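Local coordinates for toluene, o-xylene monooxygenase oxygenase subunit (Pseudomonas stutzeri, PDB 2INC), which is a helical subunit of the multichain oxygenase component of a bacterial monooxygenase that probably hydroxylates toluene and o-xylene, at residues Arg116-Ala121 / Asp189-Gln193; Ala226-Leu231 / Tyr296-Leu300; Asp290-Glu294 / Ala310-Arg315. All coordinates share one frame; numbering follows the deposited sequence.

Contact 1. Residues Arg116-Ala121 / Asp189-Gln193; sequences RFYTPA and DPAWQ
Arg116 grips Asp189 side-on with two nitrogens, NE to OD1 at 2.6 Å and NH2 to OD2 at 2.9 Å, each oxygen offering its syn lone pair. Guanidinium and carboxylate planes are only 25° apart. Arg116 CG stands anti to the backbone N (chi1 -174°) and the chain runs extended to NE, which carries the charged group out to the acid; on the way CG lies over one face of the Phe117 ring. Asp189 OD2 also accepts a bond from Ala191 N, at 2.7 Å on its anti side, so three N-H groups in all fix the rotation of the carboxylate. Beside this ion pair, the indole NE1 of Trp192 donates to Arg116 O at 2.8 Å, with the oxygen in the ring plane and the bond nearly straight (164°). Pro120 CB packs obliquely on the indole, toward its rim, 3.8 Å from Trp192 CZ2, and Ala121 CB meets Trp192 CH2. Ala191 CB touches Phe117 CE1 at 4.0 Å. Asp189 is a classic aspartate N-cap for helix 190-202, and its salt bridge ties that helix start to the C-terminal end of helix 108-117 within a ferritin-like, all-helical fold.

Contact 2. Residues Ala226-Leu231 / Tyr296-Leu300; sequences ALLQQL and YCSAL
The ring of Tyr296 has Leu227 on one face: CD1 sits 3.9 Å from the ring centroid and 17° off its normal, a CH-pi contact displaced toward the phenol end, where Leu227 CD1 is 3.7 Å from Tyr296 CZ. Ala226 CB comes in obliquely at Tyr296 CD2, also 3.7 Å away. At the hydroxyl end, Leu231 CD2 approaches Tyr296 OH to 3.5 Å. That hydroxyl is satisfied by a hydrogen bond with Phe117 O. The rings of Phe117 and Trp192 each meet the tyrosine edge-to-face, which leaves its plane little freedom to turn. Tyr296 CG is anti to the backbone N (chi1 -178°), sending the ring across to helix 208-237 rather than along its own helix. In the ferritin-like bundle, the contact thus joins helix 208-237 to the C-terminal end of helix 274-299. The first of these helices widens here into a pi-type turn, in which Leu231 N bonds to Ala226 O, five residues back. One residue beyond the tyrosine, Cys297 SG packs on Ala226 CB at 4.0 Å, while Leu300, just past the helix, brings CD2 to Leu231 CD1 at 4.3 Å and CD1 near the CB of Gln230. No hydrogen bond crosses between the two segments; apolar packing and the CH-pi contact hold them together. Cys297 and Gln230 also touch helix 303-319, through Ile307 and through Ala306 and Glu309 respectively, and Leu227 is further packed by Leu124 and Phe125 of helix 121-138.

Contact 3. Residues Asp290-Glu294 / Ala310-Arg315; sequences DKAIE and AKSASR
Ile293 lays its CG2 methyl against Ala310 CB at 3.6 Å and against the aliphatic stem of Lys311, with Ile293 CG2 4.1 Å from Lys311 CG. Its CG1 branch is anti to the carbonyl carbon (chi1 -71°) and extends to CD1, which ends 3.8 Å from Ser314 OG; the two branches of the isoleucine therefore span a full turn of the opposing helix. The CA atoms nearest each other across the segments are those of Ile293 and Ala310, 6.9 Å apart. The two helix segments run broadly antiparallel, 141° between their directions, with axes 10.6 Å apart at closest approach. Along the more polar margin Arg315 reaches across to Asp290, where NH2 donates to OD1 at 3.2 Å with an N-H...O angle of 161°. The oxygen lies near the guanidinium plane, at its edge, but the nitrogen meets OD1 from above the carboxylate plane, so this is a single-nitrogen salt bridge rather than a flat paired one. Lys311 CB lies over the centre of one face of the same guanidinium, a neighbour one turn earlier that backs the arginine. The extended Lys311 chain points toward Glu294, but the placing of Lys311 NZ and Glu294 OE2 is doubtful. With an alanine at Asp290 the carboxylate is gone, and Arg315 NH2 would probably lose this salt-bridge partner, leaving the guanidinium freer to turn over Lys311 CB. On the inner side, helix 208-237 closes over the seam: Ala222 touches Ile293, Pro221 touches Ser314 and Glu225 touches Ala310, while helix 190-202 packs on Ala292 through Phe195 and Leu198.

How the contacts relate
Contacts 1 and 2 lie with centres about 10 Å apart and touch directly: Ala191 O meets Tyr296 CB at 3.4 Å and Phe117 CZ lies 3.4 Å from Ala299 O, in addition to the hydroxyl bond of Tyr296. Contacts 2 and 3, also about 10 Å apart between centres, share helix 274-299 and meet where Cys297 SG comes 4.3 Å from Ala310 CB. Contacts 1 and 3 do not touch; their centres are about 16 Å apart and their nearest atoms about 5 Å. Contact 2 thus bridges the other two, and together they make a continuous run of helix packing. Along the chain contact 1 closes before contact 2 opens, whereas the segments of contacts 2 and 3 alternate.

Contact 1. Residues Arg116-Ala121 / Asp189-Gln193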
loop_
_atom_site.group_PDB
_atom_site.type_symbol
_atom_site.label_atom_id
_atom_site.label_comp_id
_atom_site.label_asym_id
_atom_site.label_seq_id
_atom_site.Cartn_x
_atom_site.Cartn_y
_atom_site.Cartn_z
ATOM N N ARG B 116 20.111 31.510 -25.155
ATOM C CA ARG B 116 19.240 32.627 -25.487
ATOM C C ARG B 116 17.796 32.259 -25.461
ATOM O O ARG B 116 16.976 33.036 -24.941
ATOM C CB ARG B 116 19.555 33.154 -26.900
ATOM C CG ARG B 116 18.787 34.432 -27.267
ATOM C CD ARG B 116 19.420 35.130 -28.454
ATOM N NE ARG B 116 18.643 36.354 -28.704
ATOM C CZ ARG B 116 18.452 36.914 -29.883
ATOM N NH1 ARG B 116 18.995 36.376 -30.991
ATOM N NH2 ARG B 116 17.716 38.027 -29.943
ATOM N N PHE B 117 17.482 31.105 -26.075
ATOM C CA PHE B 117 16.100 30.712 -26.313
ATOM C C PHE B 117 15.537 29.622 -25.425
ATOM O O PHE B 117 14.303 29.444 -25.405
ATOM C CB PHE B 117 15.948 30.219 -27.742
ATOM C CG PHE B 117 16.171 31.296 -28.768
ATOM C CD1 PHE B 117 15.167 32.218 -29.045
ATOM C CD2 PHE B 117 17.411 31.424 -29.412
ATOM C CE1 PHE B 117 15.373 33.233 -30.004
ATOM C CE2 PHE B 117 17.626 32.435 -30.367
ATOM C CZ PHE B 117 16.578 33.334 -30.675
ATOM N N TYR B 118 16.411 28.889 -24.734
ATOM C CA TYR B 118 15.917 27.807 -23.853
ATOM C C TYR B 118 15.966 28.100 -22.360
ATOM O O TYR B 118 14.933 28.166 -21.696
ATOM C CB TYR B 118 16.613 26.471 -24.227
ATOM C CG TYR B 118 16.233 25.360 -23.254
ATOM C CD1 TYR B 118 17.160 24.842 -22.356
ATOM C CD2 TYR B 118 14.944 24.877 -23.227
ATOM C CE1 TYR B 118 16.814 23.844 -21.449
ATOM C CE2 TYR B 118 14.577 23.882 -22.308
ATOM C CZ TYR B 118 15.523 23.374 -21.446
ATOM O OH TYR B 118 15.165 22.378 -20.558
ATOM N N THR B 119 17.149 28.320 -21.806
ATOM C CA THR B 119 17.219 28.440 -20.378
ATOM C C THR B 119 16.434 29.619 -19.738
ATOM O O THR B 119 15.949 29.460 -18.587
ATOM C CB THR B 119 18.637 28.308 -19.864
ATOM O OG1 THR B 119 19.399 29.333 -20.434
ATOM C CG2 THR B 119 19.226 26.931 -20.317
ATOM N N PRO B 120 16.297 30.781 -20.433
ATOM C CA PRO B 120 15.481 31.839 -19.822
ATOM C C PRO B 120 14.029 31.502 -19.654
ATOM O O PRO B 120 13.323 32.204 -18.942
ATOM C CB PRO B 120 15.613 33.030 -20.782
ATOM C CG PRO B 120 16.863 32.776 -21.528
ATOM C CD PRO B 120 16.973 31.281 -21.658
ATOM N N ALA B 121 13.575 30.428 -20.277
ATOM C CA ALA B 121 12.210 29.979 -20.084
ATOM C C ALA B 121 11.892 29.622 -18.608
ATOM O O ALA B 121 10.719 29.482 -18.280
ATOM C CB ALA B 121 11.899 28.810 -20.999
ATOM N N ASP B 189 16.303 41.016 -23.706
ATOM C CA ASP B 189 16.502 40.561 -25.065
ATOM C C ASP B 189 15.225 40.795 -25.838
ATOM O O ASP B 189 14.176 40.320 -25.401
ATOM C CB ASP B 189 16.845 39.032 -25.060
ATOM C CG ASP B 189 17.233 38.498 -26.430
ATOM O OD1 ASP B 189 18.212 37.716 -26.499
ATOM O OD2 ASP B 189 16.557 38.785 -27.444
ATOM N N PRO B 190 15.310 41.454 -27.017
ATOM C CA PRO B 190 14.109 41.713 -27.800
ATOM C C PRO B 190 13.317 40.443 -28.019
ATOM O O PRO B 190 12.070 40.548 -28.107
ATOM C CB PRO B 190 14.633 42.172 -29.171
ATOM C CG PRO B 190 16.090 42.599 -28.906
ATOM C CD PRO B 190 16.539 41.982 -27.658
ATOM N N ALA B 191 14.000 39.274 -28.138
ATOM C CA ALA B 191 13.279 38.023 -28.478
ATOM C C ALA B 191 12.262 37.672 -27.410
ATOM O O ALA B 191 11.252 37.008 -27.722
ATOM C CB ALA B 191 14.220 36.842 -28.664
ATOM N N TRP B 192 12.506 38.118 -26.179
ATOM C CA TRP B 192 11.598 37.749 -25.058
ATOM C C TRP B 192 10.629 38.846 -24.630
ATOM O O TRP B 192 9.765 38.611 -23.767
ATOM C CB TRP B 192 12.415 37.415 -23.826
ATOM C CG TRP B 192 13.096 36.096 -23.945
ATOM C CD1 TRP B 192 14.407 35.905 -24.244
ATOM C CD2 TRP B 192 12.523 34.786 -23.746
ATOM N NE1 TRP B 192 14.706 34.552 -24.259
ATOM C CE2 TRP B 192 13.562 33.844 -23.974
ATOM C CE3 TRP B 192 11.238 34.315 -23.413
ATOM C CZ2 TRP B 192 13.371 32.456 -23.853
ATOM C CZ3 TRP B 192 11.042 32.909 -23.306
ATOM C CH2 TRP B 192 12.113 32.004 -23.518
ATOM N N GLN B 193 10.759 40.030 -25.218
ATOM C CA GLN B 193 9.930 41.140 -24.783
ATOM C C GLN B 193 8.430 41.033 -25.132
ATOM O O GLN B 193 7.600 41.521 -24.366
ATOM C CB GLN B 193 10.552 42.468 -25.210
ATOM C CG GLN B 193 11.820 42.906 -24.406
ATOM C CD GLN B 193 11.903 42.237 -23.060
ATOM O OE1 GLN B 193 11.227 42.673 -22.099
ATOM N NE2 GLN B 193 12.721 41.151 -22.952
#

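Contact 2. Residues Ala226-Leu231 / Tyr296-Leu300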
loop_
_atom_site.group_PDB
_atom_site.type_symbol
_atom_site.label_atom_id
_atom_site.label_comp_id
_atom_site.label_asym_id
_atom_site.label_seq_id
_atom_site.Cartn_x
_atom_site.Cartn_y
_atom_site.Cartn_z
ATOM N N ALA B 226 5.522 28.351 -29.449
ATOM C CA ALA B 226 6.869 28.875 -29.599
ATOM C C ALA B 226 7.943 28.013 -28.935
ATOM O O ALA B 226 8.928 27.584 -29.573
ATOM C CB ALA B 226 6.934 30.345 -29.096
ATOM N N LEU B 227 7.752 27.741 -27.652
ATOM C CA LEU B 227 8.799 27.161 -26.833
ATOM C C LEU B 227 8.797 25.660 -26.844
ATOM O O LEU B 227 9.826 25.053 -26.646
ATOM C CB LEU B 227 8.688 27.652 -25.395
ATOM C CG LEU B 227 9.403 28.960 -25.099
ATOM C CD1 LEU B 227 8.715 30.182 -25.766
ATOM C CD2 LEU B 227 9.435 29.146 -23.626
ATOM N N LEU B 228 7.665 25.011 -27.057
ATOM C CA LEU B 228 7.738 23.557 -27.037
ATOM C C LEU B 228 7.770 23.087 -28.480
ATOM O O LEU B 228 8.716 22.411 -28.893
ATOM C CB LEU B 228 6.575 22.925 -26.246
ATOM C CG LEU B 228 6.377 23.395 -24.808
ATOM C CD1 LEU B 228 5.212 22.626 -24.150
ATOM C CD2 LEU B 228 7.663 23.259 -23.998
ATOM N N GLN B 229 6.775 23.493 -29.249
ATOM C CA GLN B 229 6.687 23.044 -30.613
ATOM C C GLN B 229 7.863 23.506 -31.492
ATOM O O GLN B 229 8.569 22.668 -32.036
ATOM C CB GLN B 229 5.347 23.406 -31.217
ATOM C CG GLN B 229 5.051 22.675 -32.512
ATOM C CD GLN B 229 4.933 21.196 -32.330
ATOM O OE1 GLN B 229 4.415 20.719 -31.323
ATOM N NE2 GLN B 229 5.396 20.451 -33.303
ATOM N N GLN B 230 8.081 24.814 -31.619
ATOM C CA GLN B 230 9.000 25.312 -32.632
ATOM C C GLN B 230 10.428 25.136 -32.149
ATOM O O GLN B 230 11.292 24.681 -32.895
ATOM C CB GLN B 230 8.707 26.788 -32.952
ATOM C CG GLN B 230 7.362 27.017 -33.670
ATOM C CD GLN B 230 7.274 26.294 -34.975
ATOM O OE1 GLN B 230 8.211 26.339 -35.760
ATOM N NE2 GLN B 230 6.170 25.581 -35.212
ATOM N N LEU B 231 10.704 25.504 -30.904
ATOM C CA LEU B 231 12.054 25.268 -30.388
ATOM C C LEU B 231 12.372 23.763 -30.318
ATOM O O LEU B 231 13.452 23.330 -30.735
ATOM C CB LEU B 231 12.244 25.945 -29.033
ATOM C CG LEU B 231 13.632 25.788 -28.398
ATOM C CD1 LEU B 231 14.648 26.528 -29.250
ATOM C CD2 LEU B 231 13.631 26.319 -26.981
ATOM N N TYR B 296 9.842 36.316 -30.658
ATOM C CA TYR B 296 10.617 35.147 -30.286
ATOM C C TYR B 296 10.999 34.348 -31.527
ATOM O O TYR B 296 12.150 34.103 -31.772
ATOM C CB TYR B 296 9.813 34.297 -29.275
ATOM C CG TYR B 296 10.518 33.053 -28.761
ATOM C CD1 TYR B 296 11.322 33.108 -27.633
ATOM C CD2 TYR B 296 10.330 31.823 -29.375
ATOM C CE1 TYR B 296 11.977 31.986 -27.149
ATOM C CE2 TYR B 296 10.996 30.660 -28.908
ATOM C CZ TYR B 296 11.811 30.758 -27.786
ATOM O OH TYR B 296 12.464 29.656 -27.259
ATOM N N CYS B 297 10.018 33.989 -32.334
ATOM C CA CYS B 297 10.255 33.113 -33.440
ATOM C C CYS B 297 11.016 33.781 -34.577
ATOM O O CYS B 297 11.750 33.117 -35.280
ATOM C CB CYS B 297 8.934 32.544 -33.936
ATOM S SG CYS B 297 8.181 31.385 -32.752
ATOM N N SER B 298 10.887 35.090 -34.737
ATOM C CA SER B 298 11.605 35.752 -35.809
ATOM C C SER B 298 13.095 35.661 -35.544
ATOM O O SER B 298 13.901 35.706 -36.469
ATOM C CB SER B 298 11.176 37.213 -35.964
ATOM O OG SER B 298 11.739 37.957 -34.891
ATOM N N ALA B 299 13.463 35.525 -34.284
ATOM C CA ALA B 299 14.876 35.505 -33.906
ATOM C C ALA B 299 15.486 34.120 -34.033
ATOM O O ALA B 299 16.704 33.990 -34.028
ATOM C CB ALA B 299 15.063 36.044 -32.506
ATOM N N LEU B 300 14.646 33.089 -34.133
ATOM C CA LEU B 300 15.110 31.716 -34.368
ATOM C C LEU B 300 15.548 31.570 -35.830
ATOM O O LEU B 300 15.155 32.377 -36.663
ATOM C CB LEU B 300 13.970 30.735 -34.128
ATOM C CG LEU B 300 13.396 30.502 -32.725
ATOM C CD1 LEU B 300 12.293 29.478 -32.837
ATOM C CD2 LEU B 300 14.464 29.999 -31.827
#

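Contact 3. Residues Asp290-Glu294 / Ala310-Arg315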
loop_
_atom_site.group_PDB
_atom_site.type_symbol
_atom_site.label_atom_id
_atom_site.label_comp_id
_atom_site.label_asym_id
_atom_site.label_seq_id
_atom_site.Cartn_x
_atom_site.Cartn_y
_atom_site.Cartn_z
ATOM N N ASP B 290 0.381 37.700 -30.559
ATOM C CA ASP B 290 1.052 37.886 -31.839
ATOM C C ASP B 290 2.391 38.526 -31.654
ATOM O O ASP B 290 3.367 38.010 -32.157
ATOM C CB ASP B 290 0.211 38.699 -32.799
ATOM C CG ASP B 290 -0.982 37.902 -33.329
ATOM O OD1 ASP B 290 -0.985 36.654 -33.170
ATOM O OD2 ASP B 290 -1.912 38.519 -33.908
ATOM N N LYS B 291 2.448 39.639 -30.946
ATOM C CA LYS B 291 3.710 40.290 -30.696
ATOM C C LYS B 291 4.723 39.304 -30.092
ATOM O O LYS B 291 5.888 39.282 -30.483
ATOM C CB LYS B 291 3.513 41.467 -29.733
ATOM C CG LYS B 291 3.308 42.834 -30.404
ATOM C CD LYS B 291 3.403 44.030 -29.381
ATOM C CE LYS B 291 4.543 43.833 -28.377
ATOM N NZ LYS B 291 3.993 43.502 -27.038
ATOM N N ALA B 292 4.259 38.468 -29.171
ATOM C CA ALA B 292 5.100 37.490 -28.458
ATOM C C ALA B 292 5.774 36.493 -29.371
ATOM O O ALA B 292 7.006 36.321 -29.316
ATOM C CB ALA B 292 4.237 36.765 -27.385
ATOM N N ILE B 293 4.940 35.822 -30.188
ATOM C CA ILE B 293 5.345 34.846 -31.182
ATOM C C ILE B 293 6.262 35.521 -32.192
ATOM O O ILE B 293 7.352 34.986 -32.516
ATOM C CB ILE B 293 4.089 34.254 -31.926
ATOM C CG1 ILE B 293 3.286 33.346 -30.988
ATOM C CG2 ILE B 293 4.536 33.469 -33.151
ATOM C CD1 ILE B 293 1.904 32.910 -31.562
ATOM N N GLU B 294 5.858 36.707 -32.652
ATOM C CA GLU B 294 6.636 37.418 -33.656
ATOM C C GLU B 294 8.043 37.641 -33.147
ATOM O O GLU B 294 8.974 37.295 -33.856
ATOM C CB GLU B 294 5.954 38.718 -34.099
ATOM C CG GLU B 294 4.822 38.428 -35.127
ATOM C CD GLU B 294 3.810 39.597 -35.277
ATOM O OE1 GLU B 294 4.121 40.698 -34.798
ATOM O OE2 GLU B 294 2.690 39.383 -35.812
ATOM N N ALA B 310 3.573 28.820 -35.658
ATOM C CA ALA B 310 3.157 29.091 -34.247
ATOM C C ALA B 310 1.797 29.809 -34.252
ATOM O O ALA B 310 0.880 29.442 -33.514
ATOM C CB ALA B 310 4.228 29.896 -33.476
ATOM N N LYS B 311 1.623 30.770 -35.154
ATOM C CA LYS B 311 0.406 31.571 -35.157
ATOM C C LYS B 311 -0.820 30.780 -35.488
ATOM O O LYS B 311 -1.833 30.950 -34.811
ATOM C CB LYS B 311 0.513 32.765 -36.100
ATOM C CG LYS B 311 1.211 33.973 -35.518
ATOM C CD LYS B 311 1.196 35.166 -36.501
ATOM C CE LYS B 311 1.936 36.340 -35.875
ATOM N NZ LYS B 311 1.933 37.501 -36.826
ATOM N N SER B 312 -0.751 29.890 -36.488
ATOM C CA SER B 312 -1.972 29.159 -36.880
ATOM C C SER B 312 -2.290 28.000 -35.946
ATOM O O SER B 312 -3.452 27.638 -35.785
ATOM C CB SER B 312 -1.907 28.688 -38.345
ATOM O OG SER B 312 -0.823 27.813 -38.523
ATOM N N ALA B 313 -1.255 27.398 -35.361
ATOM C CA ALA B 313 -1.440 26.288 -34.415
ATOM C C ALA B 313 -2.102 26.786 -33.150
ATOM O O ALA B 313 -3.008 26.152 -32.660
ATOM C CB ALA B 313 -0.108 25.619 -34.089
ATOM N N SER B 314 -1.655 27.925 -32.632
ATOM C CA SER B 314 -2.289 28.523 -31.466
ATOM C C SER B 314 -3.701 29.061 -31.748
ATOM O O SER B 314 -4.586 28.896 -30.936
ATOM C CB SER B 314 -1.389 29.598 -30.855
ATOM O OG SER B 314 -1.155 30.660 -31.755
ATOM N N ARG B 315 -3.933 29.693 -32.902
ATOM C CA ARG B 315 -5.276 30.130 -33.245
ATOM C C ARG B 315 -6.179 28.922 -33.383
ATOM O O ARG B 315 -7.345 28.976 -32.985
ATOM C CB ARG B 315 -5.274 30.938 -34.559
ATOM C CG ARG B 315 -4.662 32.300 -34.357
ATOM C CD ARG B 315 -4.363 32.999 -35.662
ATOM N NE ARG B 315 -3.491 34.138 -35.401
ATOM C CZ ARG B 315 -2.878 34.836 -36.349
ATOM N NH1 ARG B 315 -3.048 34.500 -37.624
ATOM N NH2 ARG B 315 -2.088 35.872 -36.028
#